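PDB 2IMQ: nitrophorin Cim l NP from Cimex lectularius, which carries nitric oxide on a heme iron and releases it into the host during feeding, causing vasodilation. Local coordinates for residues P37-T51 against I80-H94. Residues are numbered along the deposited sequence; the frame is centred on the assembly and turned at random.
With HEM (protoporphyrin IX containing Fe), chain B.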
# COMPACT_ATOMS: atom_id res chain seq x y z
N PRO A 37 12.96 -10.19 4.11
CA PRO A 37 12.91 -8.80 4.52
C PRO A 37 12.70 -8.66 5.98
O PRO A 37 12.06 -9.49 6.62
CB PRO A 37 11.71 -8.26 3.76
CG PRO A 37 10.87 -9.42 3.49
CD PRO A 37 11.85 -10.54 3.23
N ASP A 38 13.19 -7.57 6.55
CA ASP A 38 13.01 -7.31 7.97
C ASP A 38 11.60 -6.94 8.39
O ASP A 38 11.13 -7.34 9.45
CB ASP A 38 14.01 -6.26 8.40
CG ASP A 38 15.41 -6.68 8.12
OD1 ASP A 38 15.88 -7.66 8.78
OD2 ASP A 38 16.08 -6.16 7.20
N VAL A 39 10.92 -6.18 7.52
CA VAL A 39 9.57 -5.70 7.79
C VAL A 39 8.71 -5.99 6.56
O VAL A 39 9.17 -5.83 5.43
CB VAL A 39 9.58 -4.17 8.06
CG1 VAL A 39 8.18 -3.67 8.24
CG2 VAL A 39 10.52 -3.91 9.22
N ILE A 40 7.49 -6.45 6.81
CA ILE A 40 6.51 -6.62 5.73
C ILE A 40 5.21 -5.96 6.10
O ILE A 40 4.71 -6.12 7.23
CB ILE A 40 6.22 -8.14 5.52
CG1 ILE A 40 7.46 -8.92 5.10
CG2 ILE A 40 5.18 -8.34 4.46
CD1 ILE A 40 7.27 -10.45 5.12
N ALA A 41 4.65 -5.17 5.18
CA ALA A 41 3.37 -4.54 5.40
C ALA A 41 2.42 -4.95 4.27
O ALA A 41 2.84 -4.97 3.10
CB ALA A 41 3.50 -3.07 5.47
N VAL A 42 1.20 -5.28 4.64
CA VAL A 42 0.14 -5.69 3.73
C VAL A 42 -1.08 -4.81 3.88
O VAL A 42 -1.63 -4.73 4.97
CB VAL A 42 -0.28 -7.16 4.03
CG1 VAL A 42 -1.35 -7.63 3.04
CG2 VAL A 42 0.99 -8.09 4.00
N ALA A 43 -1.51 -4.17 2.81
CA ALA A 43 -2.66 -3.28 2.87
C ALA A 43 -3.67 -3.78 1.83
O ALA A 43 -3.33 -4.08 0.67
CB ALA A 43 -2.30 -1.83 2.57
N VAL A 44 -4.91 -3.82 2.23
CA VAL A 44 -5.99 -4.15 1.32
C VAL A 44 -7.11 -3.13 1.42
O VAL A 44 -7.29 -2.48 2.45
CB VAL A 44 -6.58 -5.54 1.54
CG1 VAL A 44 -5.65 -6.54 1.13
CG2 VAL A 44 -7.01 -5.75 2.95
N GLN A 45 -7.82 -2.97 0.30
CA GLN A 45 -8.99 -2.18 0.24
C GLN A 45 -10.06 -3.05 -0.33
O GLN A 45 -9.85 -3.79 -1.29
CB GLN A 45 -8.78 -0.97 -0.67
CG GLN A 45 -10.07 -0.23 -0.95
CD GLN A 45 -9.91 1.06 -1.67
OE1 GLN A 45 -8.88 1.73 -1.58
NE2 GLN A 45 -11.00 1.44 -2.32
N GLY A 46 -11.26 -2.90 0.22
CA GLY A 46 -12.35 -3.70 -0.24
C GLY A 46 -13.63 -3.44 0.53
O GLY A 46 -13.93 -2.30 0.94
N PHE A 47 -14.37 -4.51 0.72
CA PHE A 47 -15.72 -4.38 1.31
C PHE A 47 -16.01 -5.49 2.29
O PHE A 47 -15.75 -6.65 2.01
CB PHE A 47 -16.77 -4.43 0.23
CG PHE A 47 -16.73 -3.24 -0.67
CD1 PHE A 47 -16.14 -3.33 -1.93
CD2 PHE A 47 -17.22 -2.01 -0.24
CE1 PHE A 47 -16.06 -2.21 -2.76
CE2 PHE A 47 -17.17 -0.88 -1.07
CZ PHE A 47 -16.58 -0.98 -2.33
N GLY A 48 -16.58 -5.10 3.42
CA GLY A 48 -17.14 -6.05 4.39
C GLY A 48 -16.12 -6.74 5.27
O GLY A 48 -16.41 -7.77 5.88
N PHE A 49 -14.90 -6.21 5.40
CA PHE A 49 -13.89 -6.90 6.20
C PHE A 49 -14.28 -7.13 7.66
O PHE A 49 -14.08 -8.23 8.15
CB PHE A 49 -12.57 -6.13 6.21
CG PHE A 49 -11.94 -5.97 4.84
CD1 PHE A 49 -11.44 -4.76 4.45
CD2 PHE A 49 -11.83 -7.05 4.00
CE1 PHE A 49 -10.87 -4.61 3.21
CE2 PHE A 49 -11.18 -6.91 2.75
CZ PHE A 49 -10.73 -5.68 2.38
N GLN A 50 -14.76 -6.08 8.32
CA GLN A 50 -15.04 -6.09 9.76
C GLN A 50 -16.24 -6.98 10.04
O GLN A 50 -16.16 -7.91 10.86
CB GLN A 50 -15.29 -4.66 10.22
CG GLN A 50 -15.37 -4.43 11.72
CD GLN A 50 -15.07 -2.99 12.09
OE1 GLN A 50 -14.64 -2.71 13.20
NE2 GLN A 50 -15.30 -2.06 11.15
N THR A 51 -17.35 -6.72 9.36
CA THR A 51 -18.53 -7.59 9.47
C THR A 51 -18.11 -9.03 9.23
O THR A 51 -18.42 -9.95 10.03
CB THR A 51 -19.60 -7.15 8.46
OG1 THR A 51 -20.18 -5.91 8.89
CG2 THR A 51 -20.79 -8.12 8.44
N ILE A 80 -8.41 -3.77 10.89
CA ILE A 80 -9.42 -3.74 9.85
C ILE A 80 -10.57 -2.80 10.15
O ILE A 80 -11.00 -2.61 11.31
CB ILE A 80 -9.95 -5.16 9.51
CG1 ILE A 80 -10.66 -5.78 10.71
CG2 ILE A 80 -8.83 -6.04 8.97
CD1 ILE A 80 -11.29 -7.15 10.42
N THR A 81 -11.06 -2.21 9.08
CA THR A 81 -12.31 -1.45 9.08
C THR A 81 -13.25 -2.12 8.09
O THR A 81 -12.97 -3.21 7.59
CB THR A 81 -12.09 0.02 8.74
OG1 THR A 81 -11.67 0.14 7.37
CG2 THR A 81 -10.99 0.64 9.56
N GLU A 82 -14.36 -1.50 7.77
CA GLU A 82 -15.20 -2.11 6.77
C GLU A 82 -14.54 -2.18 5.37
O GLU A 82 -14.83 -3.11 4.63
CB GLU A 82 -16.56 -1.43 6.70
CG GLU A 82 -17.60 -2.11 7.59
CD GLU A 82 -17.96 -3.48 7.05
OE1 GLU A 82 -18.62 -3.55 5.99
OE2 GLU A 82 -17.55 -4.48 7.66
N THR A 83 -13.67 -1.22 5.06
CA THR A 83 -13.14 -1.09 3.72
C THR A 83 -11.65 -1.19 3.63
O THR A 83 -11.13 -1.20 2.51
CB THR A 83 -13.55 0.24 3.08
OG1 THR A 83 -12.97 1.32 3.83
CG2 THR A 83 -15.06 0.40 3.07
N MET A 84 -10.95 -1.24 4.75
CA MET A 84 -9.47 -1.25 4.74
C MET A 84 -8.92 -2.32 5.69
O MET A 84 -9.51 -2.62 6.71
CB MET A 84 -8.86 0.07 5.18
CG MET A 84 -9.16 1.28 4.28
SD MET A 84 -8.53 2.76 4.94
CE MET A 84 -9.84 3.09 6.07
N GLY A 85 -7.75 -2.82 5.37
CA GLY A 85 -7.00 -3.71 6.25
C GLY A 85 -5.52 -3.34 6.14
O GLY A 85 -5.00 -3.11 5.03
N LEU A 86 -4.83 -3.27 7.28
CA LEU A 86 -3.40 -3.04 7.28
C LEU A 86 -2.77 -3.96 8.31
O LEU A 86 -3.18 -3.97 9.48
CB LEU A 86 -3.05 -1.61 7.68
CG LEU A 86 -1.58 -1.20 7.74
CD1 LEU A 86 -0.87 -1.33 6.37
CD2 LEU A 86 -1.46 0.20 8.30
N THR A 87 -1.75 -4.70 7.88
CA THR A 87 -1.01 -5.60 8.76
C THR A 87 0.46 -5.27 8.61
O THR A 87 0.95 -5.14 7.49
CB THR A 87 -1.29 -7.05 8.40
OG1 THR A 87 -2.71 -7.27 8.38
CG2 THR A 87 -0.68 -7.98 9.44
N VAL A 88 1.20 -5.25 9.74
CA VAL A 88 2.62 -5.04 9.73
C VAL A 88 3.28 -6.20 10.48
O VAL A 88 2.87 -6.49 11.60
CB VAL A 88 3.01 -3.68 10.36
CG1 VAL A 88 4.47 -3.49 10.26
CG2 VAL A 88 2.29 -2.54 9.61
N TYR A 89 4.28 -6.80 9.85
CA TYR A 89 5.09 -7.86 10.43
C TYR A 89 6.52 -7.39 10.51
O TYR A 89 7.01 -6.64 9.66
CB TYR A 89 5.06 -9.11 9.53
CG TYR A 89 3.73 -9.69 9.29
CD1 TYR A 89 3.01 -9.34 8.17
CD2 TYR A 89 3.16 -10.61 10.15
CE1 TYR A 89 1.78 -9.90 7.91
CE2 TYR A 89 1.93 -11.17 9.90
CZ TYR A 89 1.22 -10.82 8.75
OH TYR A 89 -0.02 -11.32 8.51
N CYS A 90 7.24 -7.87 11.55
CA CYS A 90 8.64 -7.58 11.65
C CYS A 90 9.35 -8.81 12.17
O CYS A 90 8.79 -9.53 12.96
CB CYS A 90 8.87 -6.40 12.59
SG CYS A 90 10.60 -5.82 12.82
N LEU A 91 10.57 -9.04 11.70
CA LEU A 91 11.34 -10.17 12.26
C LEU A 91 11.48 -9.98 13.76
O LEU A 91 11.85 -8.91 14.23
CB LEU A 91 12.69 -10.30 11.59
CG LEU A 91 12.72 -10.83 10.14
CD1 LEU A 91 14.10 -10.75 9.59
CD2 LEU A 91 12.14 -12.20 10.00
N GLU A 92 11.13 -11.04 14.49
CA GLU A 92 11.18 -11.00 15.94
C GLU A 92 12.55 -10.58 16.49
O GLU A 92 12.62 -9.91 17.50
CB GLU A 92 10.79 -12.39 16.47
CG GLU A 92 11.03 -12.61 17.95
CD GLU A 92 10.28 -11.64 18.82
OE1 GLU A 92 9.16 -11.24 18.41
OE2 GLU A 92 10.81 -11.29 19.90
N LYS A 93 13.62 -10.92 15.80
CA LYS A 93 14.97 -10.58 16.28
C LYS A 93 15.24 -9.06 16.41
O LYS A 93 16.15 -8.66 17.09
CB LYS A 93 16.02 -11.25 15.41
CG LYS A 93 16.12 -10.70 14.03
CD LYS A 93 17.38 -11.14 13.35
CE LYS A 93 17.31 -10.85 11.87
NZ LYS A 93 18.31 -11.64 11.11
N HIS A 94 14.43 -8.21 15.79
CA HIS A 94 14.67 -6.77 15.86
C HIS A 94 13.94 -6.09 17.02
O HIS A 94 14.15 -4.90 17.29
CB HIS A 94 14.22 -6.14 14.55
CG HIS A 94 14.97 -6.64 13.36
ND1 HIS A 94 16.34 -6.75 13.33
CD2 HIS A 94 14.53 -7.00 12.14
CE1 HIS A 94 16.72 -7.17 12.13
NE2 HIS A 94 15.64 -7.31 11.39
CHA HEM B . -6.88 -10.57 8.72
CHB HEM B . -4.98 -10.09 4.28
CHC HEM B . -9.39 -10.36 2.38
CHD HEM B . -11.35 -10.52 6.72
C1A HEM B . -5.96 -10.45 7.71
C2A HEM B . -4.53 -10.40 7.85
C3A HEM B . -4.02 -10.23 6.60
C4A HEM B . -5.11 -10.21 5.67
CMA HEM B . -2.55 -10.16 6.24
CAA HEM B . -3.70 -10.52 9.15
CBA HEM B . -3.32 -12.03 9.20
CGA HEM B . -2.56 -12.37 10.47
O1A HEM B . -3.19 -12.53 11.51
O2A HEM B . -1.31 -12.55 10.43
C1B HEM B . -6.01 -10.14 3.40
C2B HEM B . -5.88 -10.08 1.97
C3B HEM B . -7.09 -10.16 1.42
C4B HEM B . -8.03 -10.29 2.50
CMB HEM B . -4.50 -9.95 1.40
CAB HEM B . -7.49 -10.12 -0.04
CBB HEM B . -6.61 -10.42 -1.01
C1C HEM B . -10.35 -10.47 3.35
C2C HEM B . -11.78 -10.50 3.17
C3C HEM B . -12.30 -10.61 4.38
C4C HEM B . -11.25 -10.52 5.35
CMC HEM B . -12.53 -10.61 1.84
CAC HEM B . -13.78 -10.72 4.72
CBC HEM B . -14.65 -9.77 4.39
C1D HEM B . -10.32 -10.50 7.64
C2D HEM B . -10.53 -10.43 9.07
C3D HEM B . -9.16 -10.48 9.68
C4D HEM B . -8.23 -10.54 8.58
CMD HEM B . -11.86 -10.37 9.81
CAD HEM B . -8.91 -10.42 11.20
CBD HEM B . -9.40 -11.74 11.75
CGD HEM B . -8.90 -11.94 13.15
O1D HEM B . -9.26 -13.01 13.74
O2D HEM B . -8.17 -11.03 13.64
NA HEM B . -6.31 -10.35 6.37
NB HEM B . -7.34 -10.24 3.70
NC HEM B . -10.07 -10.45 4.68
ND HEM B . -8.96 -10.54 7.40
FE HEM B . -8.17 -10.54 5.54
O HOH W 1 -3.69 -6.57 5.92
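Strands 39-46 and 84-91 run antiparallel (168° between directions), with V42 facing T87 and V44 facing G85 as hydrogen-bonded pairs and A43 facing L86 as a non-hydrogen-bonded one. They are neighbours in one sheet of the beta-sandwich that this nitrophorin shares with the DNase I-like phosphatases. The sheet separates two environments. V39, A41, A43, V88 and L86 point into the sandwich, where small alanines suit close packing against strand 127-135: A41 rests on F131 and A43 on T133, and L86 CD1 lies 4.1 Å from A43 CB. The face bearing I40, V42, V44, T87 and Y89 turns to helix 57-70 and the heme. G85, lacking a side chain, lets V44 CG2 pack over its backbone, 3.9 Å from G85 CA, while V44 CG1, anti to the carbonyl carbon (chi1 -70°), reaches the porphyrin, 3.6 Å from HEM CMB. T87 OG1 is hydrogen-bonded to N78 and to a water, and that water donates to V42 O. Y89, among helix residues F64 and L68, donates a hydrogen bond from OH to HEM O2A at 2.6 Å, with O2A in plane at the ring edge. Beyond the strand, the edge of the F49 ring meets T81 O, M84 N and the heme, CD2 3.5 Å from HEM C2C; the F49 side chain is about 7 Å from that of C60, the proximal iron ligand. The E82 side chain bends at chi2, bringing its carboxylate back to T51, where OE2 accepts from T51 N almost straight at 2.8 Å and weakly from OG1. At the far end D38, whose OD2 accepts from S8 N, receives H94 NE2 on OD1 at 2.6 Å; OD1 sits close to the imidazole plane, but NE2 meets it from 44° above the carboxylate plane.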